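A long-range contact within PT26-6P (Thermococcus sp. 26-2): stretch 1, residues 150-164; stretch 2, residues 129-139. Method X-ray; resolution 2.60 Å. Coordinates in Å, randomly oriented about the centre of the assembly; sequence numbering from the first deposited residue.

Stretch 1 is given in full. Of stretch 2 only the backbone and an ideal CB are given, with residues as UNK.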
ATOM      1  N   GLU A 150       4.410 -11.855 -15.600  1.00 42.22           N
ATOM      2  CA  GLU A 150       5.825 -11.537 -15.415  1.00 42.35           C
ATOM      3  C   GLU A 150       5.975 -10.202 -14.706  1.00 41.70           C
ATOM      4  O   GLU A 150       6.567 -10.119 -13.631  1.00 41.92           O
ATOM      5  CB  GLU A 150       6.545 -11.472 -16.765  1.00 43.05           C
ATOM      6  CG  GLU A 150       6.790 -12.839 -17.444  1.00 46.79           C
ATOM      7  CD  GLU A 150       5.498 -13.659 -17.683  1.00 51.48           C
ATOM      8  OE1 GLU A 150       5.366 -14.757 -17.070  1.00 52.53           O
ATOM      9  OE2 GLU A 150       4.626 -13.210 -18.480  1.00 51.95           O
ATOM     10  N   LEU A 151       5.455  -9.153 -15.336  1.00 40.73           N
ATOM     11  CA  LEU A 151       5.440  -7.818 -14.756  1.00 39.78           C
ATOM     12  C   LEU A 151       4.794  -7.867 -13.380  1.00 39.28           C
ATOM     13  O   LEU A 151       5.266  -7.260 -12.415  1.00 38.74           O
ATOM     14  CB  LEU A 151       4.637  -6.874 -15.655  1.00 39.64           C
ATOM     15  CG  LEU A 151       4.394  -5.486 -15.066  1.00 39.15           C
ATOM     16  CD1 LEU A 151       5.733  -4.834 -14.804  1.00 39.43           C
ATOM     17  CD2 LEU A 151       3.557  -4.629 -15.993  1.00 38.25           C
ATOM     18  N   TYR A 152       3.700  -8.605 -13.309  1.00 38.96           N
ATOM     19  CA  TYR A 152       2.869  -8.625 -12.129  1.00 38.78           C
ATOM     20  C   TYR A 152       3.660  -9.098 -10.925  1.00 39.51           C
ATOM     21  O   TYR A 152       3.617  -8.473  -9.870  1.00 39.66           O
ATOM     22  CB  TYR A 152       1.672  -9.535 -12.355  1.00 38.41           C
ATOM     23  CG  TYR A 152       0.892  -9.740 -11.101  1.00 37.06           C
ATOM     24  CD1 TYR A 152      -0.188  -8.915 -10.794  1.00 35.89           C
ATOM     25  CD2 TYR A 152       1.253 -10.735 -10.191  1.00 35.64           C
ATOM     26  CE1 TYR A 152      -0.897  -9.086  -9.620  1.00 35.41           C
ATOM     27  CE2 TYR A 152       0.553 -10.912  -9.016  1.00 34.81           C
ATOM     28  CZ  TYR A 152      -0.513 -10.086  -8.738  1.00 35.71           C
ATOM     29  OH  TYR A 152      -1.199 -10.269  -7.571  1.00 38.13           O
ATOM     30  N   ASP A 153       4.376 -10.208 -11.081  1.00 40.24           N
ATOM     31  CA  ASP A 153       5.208 -10.745 -10.015  1.00 41.16           C
ATOM     32  C   ASP A 153       6.294  -9.742  -9.717  1.00 41.44           C
ATOM     33  O   ASP A 153       6.661  -9.509  -8.572  1.00 41.44           O
ATOM     34  CB  ASP A 153       5.895 -12.037 -10.458  1.00 41.65           C
ATOM     35  CG  ASP A 153       4.915 -13.156 -10.777  1.00 43.58           C
ATOM     36  OD1 ASP A 153       3.835 -13.204 -10.136  1.00 46.48           O
ATOM     37  OD2 ASP A 153       5.244 -14.003 -11.650  1.00 43.63           O
ATOM     38  N   LYS A 154       6.818  -9.154 -10.781  1.00 41.87           N
ATOM     39  CA  LYS A 154       7.938  -8.250 -10.666  1.00 42.17           C
ATOM     40  C   LYS A 154       7.585  -7.095  -9.752  1.00 41.67           C
ATOM     41  O   LYS A 154       8.406  -6.633  -8.959  1.00 41.85           O
ATOM     42  CB  LYS A 154       8.323  -7.736 -12.043  1.00 42.54           C
ATOM     43  CG  LYS A 154       9.700  -7.173 -12.091  1.00 45.05           C
ATOM     44  CD  LYS A 154      10.057  -6.741 -13.496  1.00 48.71           C
ATOM     45  CE  LYS A 154      11.465  -6.160 -13.526  1.00 50.72           C
ATOM     46  NZ  LYS A 154      11.748  -5.617 -14.886  1.00 51.85           N
ATOM     47  N   ILE A 155       6.347  -6.633  -9.851  1.00 41.22           N
ATOM     48  CA  ILE A 155       5.894  -5.525  -9.010  1.00 40.43           C
ATOM     49  C   ILE A 155       6.136  -5.802  -7.533  1.00 40.86           C
ATOM     50  O   ILE A 155       6.652  -4.952  -6.817  1.00 40.83           O
ATOM     51  CB  ILE A 155       4.413  -5.215  -9.242  1.00 39.64           C
ATOM     52  CG1 ILE A 155       4.231  -4.633 -10.646  1.00 38.48           C
ATOM     53  CG2 ILE A 155       3.917  -4.265  -8.191  1.00 38.51           C
ATOM     54  CD1 ILE A 155       2.822  -4.585 -11.117  1.00 36.87           C
ATOM     55  N   TRP A 156       5.774  -7.000  -7.083  1.00 41.34           N
ATOM     56  CA  TRP A 156       5.837  -7.327  -5.661  1.00 41.61           C
ATOM     57  C   TRP A 156       7.189  -7.856  -5.228  1.00 42.54           C
ATOM     58  O   TRP A 156       7.412  -8.046  -4.034  1.00 42.60           O
ATOM     59  CB  TRP A 156       4.742  -8.331  -5.290  1.00 41.02           C
ATOM     60  CG  TRP A 156       3.450  -7.958  -5.895  1.00 39.69           C
ATOM     61  CD1 TRP A 156       2.769  -8.625  -6.874  1.00 37.93           C
ATOM     62  CD2 TRP A 156       2.690  -6.783  -5.606  1.00 38.07           C
ATOM     63  NE1 TRP A 156       1.624  -7.938  -7.202  1.00 36.44           N
ATOM     64  CE2 TRP A 156       1.553  -6.805  -6.434  1.00 36.74           C
ATOM     65  CE3 TRP A 156       2.861  -5.714  -4.722  1.00 36.88           C
ATOM     66  CZ2 TRP A 156       0.596  -5.804  -6.404  1.00 36.16           C
ATOM     67  CZ3 TRP A 156       1.914  -4.719  -4.699  1.00 36.20           C
ATOM     68  CH2 TRP A 156       0.795  -4.769  -5.535  1.00 35.66           C
ATOM     69  N   ASN A 157       8.089  -8.099  -6.177  1.00 43.36           N
ATOM     70  CA  ASN A 157       9.368  -8.720  -5.830  1.00 44.66           C
ATOM     71  C   ASN A 157      10.598  -7.822  -6.014  1.00 45.08           C
ATOM     72  O   ASN A 157      11.684  -8.150  -5.557  1.00 44.92           O
ATOM     73  CB  ASN A 157       9.537 -10.049  -6.555  1.00 44.56           C
ATOM     74  CG  ASN A 157       8.430 -11.035  -6.206  1.00 47.56           C
ATOM     75  OD1 ASN A 157       7.811 -11.642  -7.095  1.00 50.44           O
ATOM     76  ND2 ASN A 157       8.139 -11.172  -4.906  1.00 47.72           N
ATOM     77  N   THR A 158      10.419  -6.689  -6.674  1.00 45.76           N
ATOM     78  CA  THR A 158      11.519  -5.779  -6.871  1.00 46.68           C
ATOM     79  C   THR A 158      11.813  -5.044  -5.576  1.00 47.76           C
ATOM     80  O   THR A 158      10.905  -4.629  -4.862  1.00 47.89           O
ATOM     81  CB  THR A 158      11.212  -4.777  -7.955  1.00 46.42           C
ATOM     82  OG1 THR A 158      10.924  -5.477  -9.171  1.00 46.90           O
ATOM     83  CG2 THR A 158      12.395  -3.887  -8.160  1.00 46.11           C
ATOM     84  N   SER A 159      13.094  -4.884  -5.271  1.00 49.04           N
ATOM     85  CA  SER A 159      13.507  -4.222  -4.041  1.00 50.00           C
ATOM     86  C   SER A 159      13.975  -2.813  -4.303  1.00 50.46           C
ATOM     87  O   SER A 159      14.319  -2.452  -5.428  1.00 50.45           O
ATOM     88  CB  SER A 159      14.645  -4.982  -3.372  1.00 49.95           C
ATOM     89  OG  SER A 159      14.202  -6.250  -2.950  1.00 51.54           O
ATOM     90  N   THR A 160      14.007  -2.029  -3.234  1.00 51.34           N
ATOM     91  CA  THR A 160      14.531  -0.676  -3.280  1.00 52.01           C
ATOM     92  C   THR A 160      16.057  -0.698  -3.417  1.00 52.55           C
ATOM     93  O   THR A 160      16.731  -1.527  -2.810  1.00 52.12           O
ATOM     94  CB  THR A 160      14.093   0.126  -2.042  1.00 52.03           C
ATOM     95  OG1 THR A 160      14.390  -0.617  -0.849  1.00 52.47           O
ATOM     96  CG2 THR A 160      12.597   0.391  -2.098  1.00 51.60           C
ATOM     97  N   THR A 161      16.578   0.208  -4.242  1.00 53.49           N
ATOM     98  CA  THR A 161      18.007   0.288  -4.537  1.00 54.36           C
ATOM     99  C   THR A 161      18.776   1.072  -3.474  1.00 54.65           C
ATOM    100  O   THR A 161      18.225   1.980  -2.848  1.00 55.11           O
ATOM    101  CB  THR A 161      18.245   0.994  -5.875  1.00 54.66           C
ATOM    102  OG1 THR A 161      17.420   0.408  -6.906  1.00 55.26           O
ATOM    103  CG2 THR A 161      19.723   0.918  -6.252  1.00 54.97           C
ATOM    104  N   HIS A 162      20.046   0.719  -3.277  1.00 54.87           N
ATOM    105  CA  HIS A 162      20.946   1.462  -2.380  1.00 54.92           C
ATOM    106  C   HIS A 162      21.417   2.754  -3.046  1.00 54.48           C
ATOM    107  O   HIS A 162      21.750   2.749  -4.226  1.00 54.62           O
ATOM    108  CB  HIS A 162      22.173   0.615  -2.022  1.00 55.25           C
ATOM    109  CG  HIS A 162      21.944  -0.341  -0.894  1.00 56.81           C
ATOM    110  ND1 HIS A 162      22.851  -1.320  -0.549  1.00 57.86           N
ATOM    111  CD2 HIS A 162      20.904  -0.473  -0.037  1.00 58.82           C
ATOM    112  CE1 HIS A 162      22.388  -2.002   0.484  1.00 58.36           C
ATOM    113  NE2 HIS A 162      21.210  -1.504   0.819  1.00 58.91           N
ATOM    114  N   PHE A 163      21.460   3.850  -2.295  1.00 54.14           N
ATOM    115  CA  PHE A 163      21.861   5.149  -2.844  1.00 53.79           C
ATOM    116  C   PHE A 163      22.349   6.075  -1.723  1.00 53.51           C
ATOM    117  O   PHE A 163      22.176   5.769  -0.541  1.00 53.16           O
ATOM    118  CB  PHE A 163      20.673   5.820  -3.540  1.00 53.77           C
ATOM    119  CG  PHE A 163      19.639   6.336  -2.579  1.00 53.77           C
ATOM    120  CD1 PHE A 163      19.617   7.678  -2.210  1.00 53.24           C
ATOM    121  CD2 PHE A 163      18.709   5.473  -2.012  1.00 52.57           C
ATOM    122  CE1 PHE A 163      18.675   8.151  -1.302  1.00 52.08           C
ATOM    123  CE2 PHE A 163      17.772   5.940  -1.106  1.00 52.00           C
ATOM    124  CZ  PHE A 163      17.755   7.282  -0.753  1.00 51.71           C
ATOM    125  N   GLU A 164      22.952   7.202  -2.109  1.00 53.11           N
ATOM    126  CA  GLU A 164      23.334   8.247  -1.171  1.00 52.81           C
ATOM    127  C   GLU A 164      23.092   9.611  -1.791  1.00 52.44           C
ATOM    128  O   GLU A 164      23.062   9.750  -3.011  1.00 52.42           O
ATOM    129  CB  GLU A 164      24.811   8.121  -0.776  1.00 52.98           C
ATOM    130  CG  GLU A 164      25.186   6.822  -0.069  1.00 53.32           C
ATOM    131  CD  GLU A 164      24.741   6.790   1.376  1.00 54.87           C
ATOM    132  OE1 GLU A 164      24.396   7.865   1.904  1.00 56.16           O
ATOM    133  OE2 GLU A 164      24.735   5.698   1.987  1.00 56.19           O
ATOM    134  N   UNK A 129      14.737  11.245  -5.069  1.00 44.41           N
ATOM    135  CA  UNK A 129      14.211   9.909  -5.279  1.00 43.76           C
ATOM    136  C   UNK A 129      15.322   8.917  -5.636  1.00 43.88           C
ATOM    137  O   UNK A 129      16.195   9.209  -6.462  1.00 43.87           O
ATOM    138  CB  UNK A 129      13.149   9.932  -6.380  1.00 43.76           C
ATOM    139  N   UNK A 130      15.285   7.746  -5.008  1.00 43.85           N
ATOM    140  CA  UNK A 130      16.237   6.681  -5.297  1.00 44.14           C
ATOM    141  C   UNK A 130      16.069   6.101  -6.708  1.00 44.52           C
ATOM    142  O   UNK A 130      15.130   6.462  -7.430  1.00 44.79           O
ATOM    143  CB  UNK A 130      16.089   5.566  -4.260  1.00 44.14           C
ATOM    144  N   UNK A 131      16.983   5.196  -7.117  1.00 44.80           N
ATOM    145  CA  UNK A 131      16.813   4.485  -8.387  1.00 45.04           C
ATOM    146  C   UNK A 131      15.495   3.684  -8.429  1.00 45.12           C
ATOM    147  O   UNK A 131      15.092   3.083  -7.422  1.00 45.28           O
ATOM    148  CB  UNK A 131      17.999   3.547  -8.618  1.00 45.04           C
ATOM    149  N   UNK A 132      14.844   3.679  -9.590  1.00 44.87           N
ATOM    150  CA  UNK A 132      13.525   3.086  -9.736  1.00 44.60           C
ATOM    151  C   UNK A 132      13.421   2.261 -11.017  1.00 44.27           C
ATOM    152  O   UNK A 132      13.098   2.794 -12.076  1.00 44.33           O
ATOM    153  CB  UNK A 132      12.453   4.178  -9.724  1.00 44.60           C
ATOM    154  N   UNK A 133      13.658   0.948 -10.911  1.00 43.89           N
ATOM    155  CA  UNK A 133      13.667   0.009 -12.024  1.00 43.74           C
ATOM    156  C   UNK A 133      12.304  -0.203 -12.696  1.00 43.88           C
ATOM    157  O   UNK A 133      12.248  -0.354 -13.923  1.00 44.39           O
ATOM    158  CB  UNK A 133      14.195  -1.339 -11.531  1.00 43.74           C
ATOM    159  N   UNK A 134      11.222  -0.196 -11.918  1.00 43.61           N
ATOM    160  CA  UNK A 134       9.886  -0.494 -12.442  1.00 43.31           C
ATOM    161  C   UNK A 134       9.123   0.678 -13.107  1.00 43.17           C
ATOM    162  O   UNK A 134       8.179   0.453 -13.880  1.00 43.23           O
ATOM    163  CB  UNK A 134       9.034  -1.033 -11.291  1.00 43.31           C
ATOM    164  N   UNK A 135       9.525   1.913 -12.815  1.00 42.69           N
ATOM    165  CA  UNK A 135       8.698   3.081 -13.150  1.00 42.67           C
ATOM    166  C   UNK A 135       8.175   3.122 -14.591  1.00 42.69           C
ATOM    167  O   UNK A 135       7.013   3.469 -14.815  1.00 42.71           O
ATOM    168  CB  UNK A 135       9.508   4.353 -12.890  1.00 42.67           C
ATOM    169  N   UNK A 136       9.013   2.782 -15.567  1.00 42.60           N
ATOM    170  CA  UNK A 136       8.590   2.895 -16.968  1.00 42.72           C
ATOM    171  C   UNK A 136       7.745   1.717 -17.420  1.00 42.12           C
ATOM    172  O   UNK A 136       6.865   1.856 -18.271  1.00 41.95           O
ATOM    173  CB  UNK A 136       9.814   3.019 -17.877  1.00 42.72           C
ATOM    174  N   UNK A 137       8.009   0.554 -16.845  1.00 41.44           N
ATOM    175  CA  UNK A 137       7.191  -0.609 -17.127  1.00 40.94           C
ATOM    176  C   UNK A 137       5.787  -0.402 -16.599  1.00 40.31           C
ATOM    177  O   UNK A 137       4.816  -0.861 -17.197  1.00 40.39           O
ATOM    178  CB  UNK A 137       7.812  -1.869 -16.520  1.00 40.94           C
ATOM    179  N   UNK A 138       5.685   0.269 -15.457  1.00 39.49           N
ATOM    180  CA  UNK A 138       4.388   0.560 -14.881  1.00 38.58           C
ATOM    181  C   UNK A 138       3.697   1.590 -15.746  1.00 38.41           C
ATOM    182  O   UNK A 138       2.506   1.470 -16.048  1.00 38.16           O
ATOM    183  CB  UNK A 138       4.516   1.050 -13.437  1.00 38.58           C
ATOM    184  N   UNK A 139       4.455   2.592 -16.173  1.00 38.19           N
ATOM    185  CA  UNK A 139       3.904   3.588 -17.079  1.00 38.28           C
ATOM    186  C   UNK A 139       3.344   2.941 -18.352  1.00 38.27           C
ATOM    187  O   UNK A 139       2.257   3.295 -18.794  1.00 38.48           O
ATOM    188  CB  UNK A 139       4.976   4.619 -17.439  1.00 38.28           C
TER

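Position 129 turns its CA-to-CB bond away from stretch 1, and nothing of that stretch lies within 5.5 Å of the ideal CB. Stretch 1 sets no preference here. The residue is K129. Its extended side chain reaches along its own stretch, where NZ forms a salt bridge with OD2 of the residue at 132, at 2.6 Å.

Position 130 points toward stretch 1. Its ideal CB already lies 3.5 Å from F163 CD2, which is tight. The phi/psi of -67/174 is extended and open to many residues. A small side chain suits the spot, since a single carbon is enough to meet the ring. The residue is A130. Its CB sits over one face of the F163 ring, 3.9 Å from the centroid, a CH-pi contact.

Position 131 also points toward stretch 1, with its ideal CB 3.6 Å from T161 OG1. The side chain of F163 is near as well. Phi/psi is -59/141, which proline accepts readily; a compact apolar or small polar residue could also serve. The residue is P131. Its ring touches two residues of stretch 1: CB is 3.5 Å from T161 OG1, and CD is 3.9 Å from F163 CB.

Position 132 points away, and stretch 1 offers nothing near its ideal CB. Many residues would do. The residue is D132, which accepts the bond from K129 described above.

Position 133 points toward stretch 1. Its ideal CB is 4.6 Å from T158 CG2, a methyl group. Phi is -67, so proline is possible, as are small or medium apolar side chains. The residue is P133. Its CG lies 4.1 Å from T158 CG2, a light contact.

Position 134 points toward the end of helix 150-157. The nearest atom to its ideal CB is T158 OG1, at 5.3 Å, so there is room for a longer side chain. The aliphatic parts of K154 and I155 favour leucine, isoleucine or methionine. The residue is L134, with the largest covered area of its stretch. CD1 lies 3.6 Å from I155 CA and 3.5 Å from T158 OG1. CD2 lies 3.6 Å from K154 CE.

Positions 135 and 136 are out of reach of stretch 1, which leaves them free. They are V135 and Y136.

Position 137 points toward stretch 1, on a helical backbone. Its ideal CB is 4.0 Å from L151 CD1, and the amine of K154 is within range of a longer side chain. Glutamine, glutamate or an aliphatic residue would fit. The residue is Q137. Its CB lies 4.0 Å from L151 CD1, and its amide end comes close to K154 NZ.

Position 138 points sideways, but a long side chain could bend back to I155. A branched or long aliphatic residue suits it. The residue is I138. Its CD1 lies 3.9 Å from I155 CG1, an apolar contact between the helices.

Position 139 is out of reach. It is R139.

Stretch 2 (129-139) KAPDPLVYQIR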
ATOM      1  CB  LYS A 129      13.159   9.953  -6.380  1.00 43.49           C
ATOM      2  CG  LYS A 129      12.441   8.638  -6.601  1.00 42.86           C
ATOM      3  CD  LYS A 129      11.621   8.648  -7.888  1.00 41.69           C
ATOM      4  CE  LYS A 129      11.014   7.272  -8.126  1.00 41.28           C
ATOM      5  NZ  LYS A 129      10.544   7.100  -9.518  1.00 40.03           N
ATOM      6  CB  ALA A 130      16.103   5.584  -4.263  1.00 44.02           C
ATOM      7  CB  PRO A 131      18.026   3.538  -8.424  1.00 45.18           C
ATOM      8  CG  PRO A 131      19.042   4.188  -7.566  1.00 44.67           C
ATOM      9  CD  PRO A 131      18.249   4.831  -6.455  1.00 44.71           C
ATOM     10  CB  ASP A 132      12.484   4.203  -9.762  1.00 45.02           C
ATOM     11  CG  ASP A 132      11.069   3.704  -9.560  1.00 44.97           C
ATOM     12  OD1 ASP A 132      10.817   2.491  -9.706  1.00 46.95           O
ATOM     13  OD2 ASP A 132      10.207   4.535  -9.248  1.00 45.12           O
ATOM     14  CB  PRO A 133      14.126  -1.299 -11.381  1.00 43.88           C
ATOM     15  CG  PRO A 133      14.547  -0.967  -9.996  1.00 43.91           C
ATOM     16  CD  PRO A 133      13.840   0.277  -9.618  1.00 43.89           C
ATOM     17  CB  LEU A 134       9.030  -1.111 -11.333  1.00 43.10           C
ATOM     18  CG  LEU A 134       9.491  -2.501 -10.921  1.00 43.06           C
ATOM     19  CD1 LEU A 134       8.446  -3.202 -10.062  1.00 43.04           C
ATOM     20  CD2 LEU A 134       9.802  -3.314 -12.176  1.00 43.61           C
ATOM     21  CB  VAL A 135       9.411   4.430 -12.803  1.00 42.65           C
ATOM     22  CG1 VAL A 135      10.695   4.561 -13.575  1.00 42.75           C
ATOM     23  CG2 VAL A 135       8.511   5.618 -13.105  1.00 42.26           C
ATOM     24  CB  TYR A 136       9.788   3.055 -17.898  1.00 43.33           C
ATOM     25  CG  TYR A 136      10.599   4.291 -17.615  1.00 45.50           C
ATOM     26  CD1 TYR A 136       9.981   5.525 -17.418  1.00 47.90           C
ATOM     27  CD2 TYR A 136      11.984   4.232 -17.551  1.00 47.70           C
ATOM     28  CE1 TYR A 136      10.726   6.673 -17.153  1.00 49.51           C
ATOM     29  CE2 TYR A 136      12.738   5.370 -17.293  1.00 49.88           C
ATOM     30  CZ  TYR A 136      12.103   6.587 -17.092  1.00 51.05           C
ATOM     31  OH  TYR A 136      12.848   7.720 -16.822  1.00 53.51           O
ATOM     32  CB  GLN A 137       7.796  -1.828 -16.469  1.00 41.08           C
ATOM     33  CG  GLN A 137       9.273  -1.899 -16.668  1.00 42.44           C
ATOM     34  CD  GLN A 137       9.792  -3.271 -16.384  1.00 43.99           C
ATOM     35  OE1 GLN A 137       9.389  -4.232 -17.036  1.00 44.93           O
ATOM     36  NE2 GLN A 137      10.687  -3.383 -15.403  1.00 44.05           N
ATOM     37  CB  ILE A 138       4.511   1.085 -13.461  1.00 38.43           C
ATOM     38  CG1 ILE A 138       5.217   0.051 -12.593  1.00 38.54           C
ATOM     39  CG2 ILE A 138       3.153   1.356 -12.889  1.00 37.21           C
ATOM     40  CD1 ILE A 138       4.391  -1.165 -12.343  1.00 38.78           C
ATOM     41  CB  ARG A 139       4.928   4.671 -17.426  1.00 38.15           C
ATOM     42  CG  ARG A 139       4.293   5.884 -18.044  1.00 38.61           C
ATOM     43  CD  ARG A 139       5.194   6.576 -19.026  1.00 41.45           C
ATOM     44  NE  ARG A 139       5.956   5.627 -19.835  1.00 44.91           N
ATOM     45  CZ  ARG A 139       7.290   5.557 -19.852  1.00 45.72           C
ATOM     46  NH1 ARG A 139       8.005   6.394 -19.113  1.00 46.38           N
ATOM     47  NH2 ARG A 139       7.911   4.657 -20.606  1.00 44.94           N
TER
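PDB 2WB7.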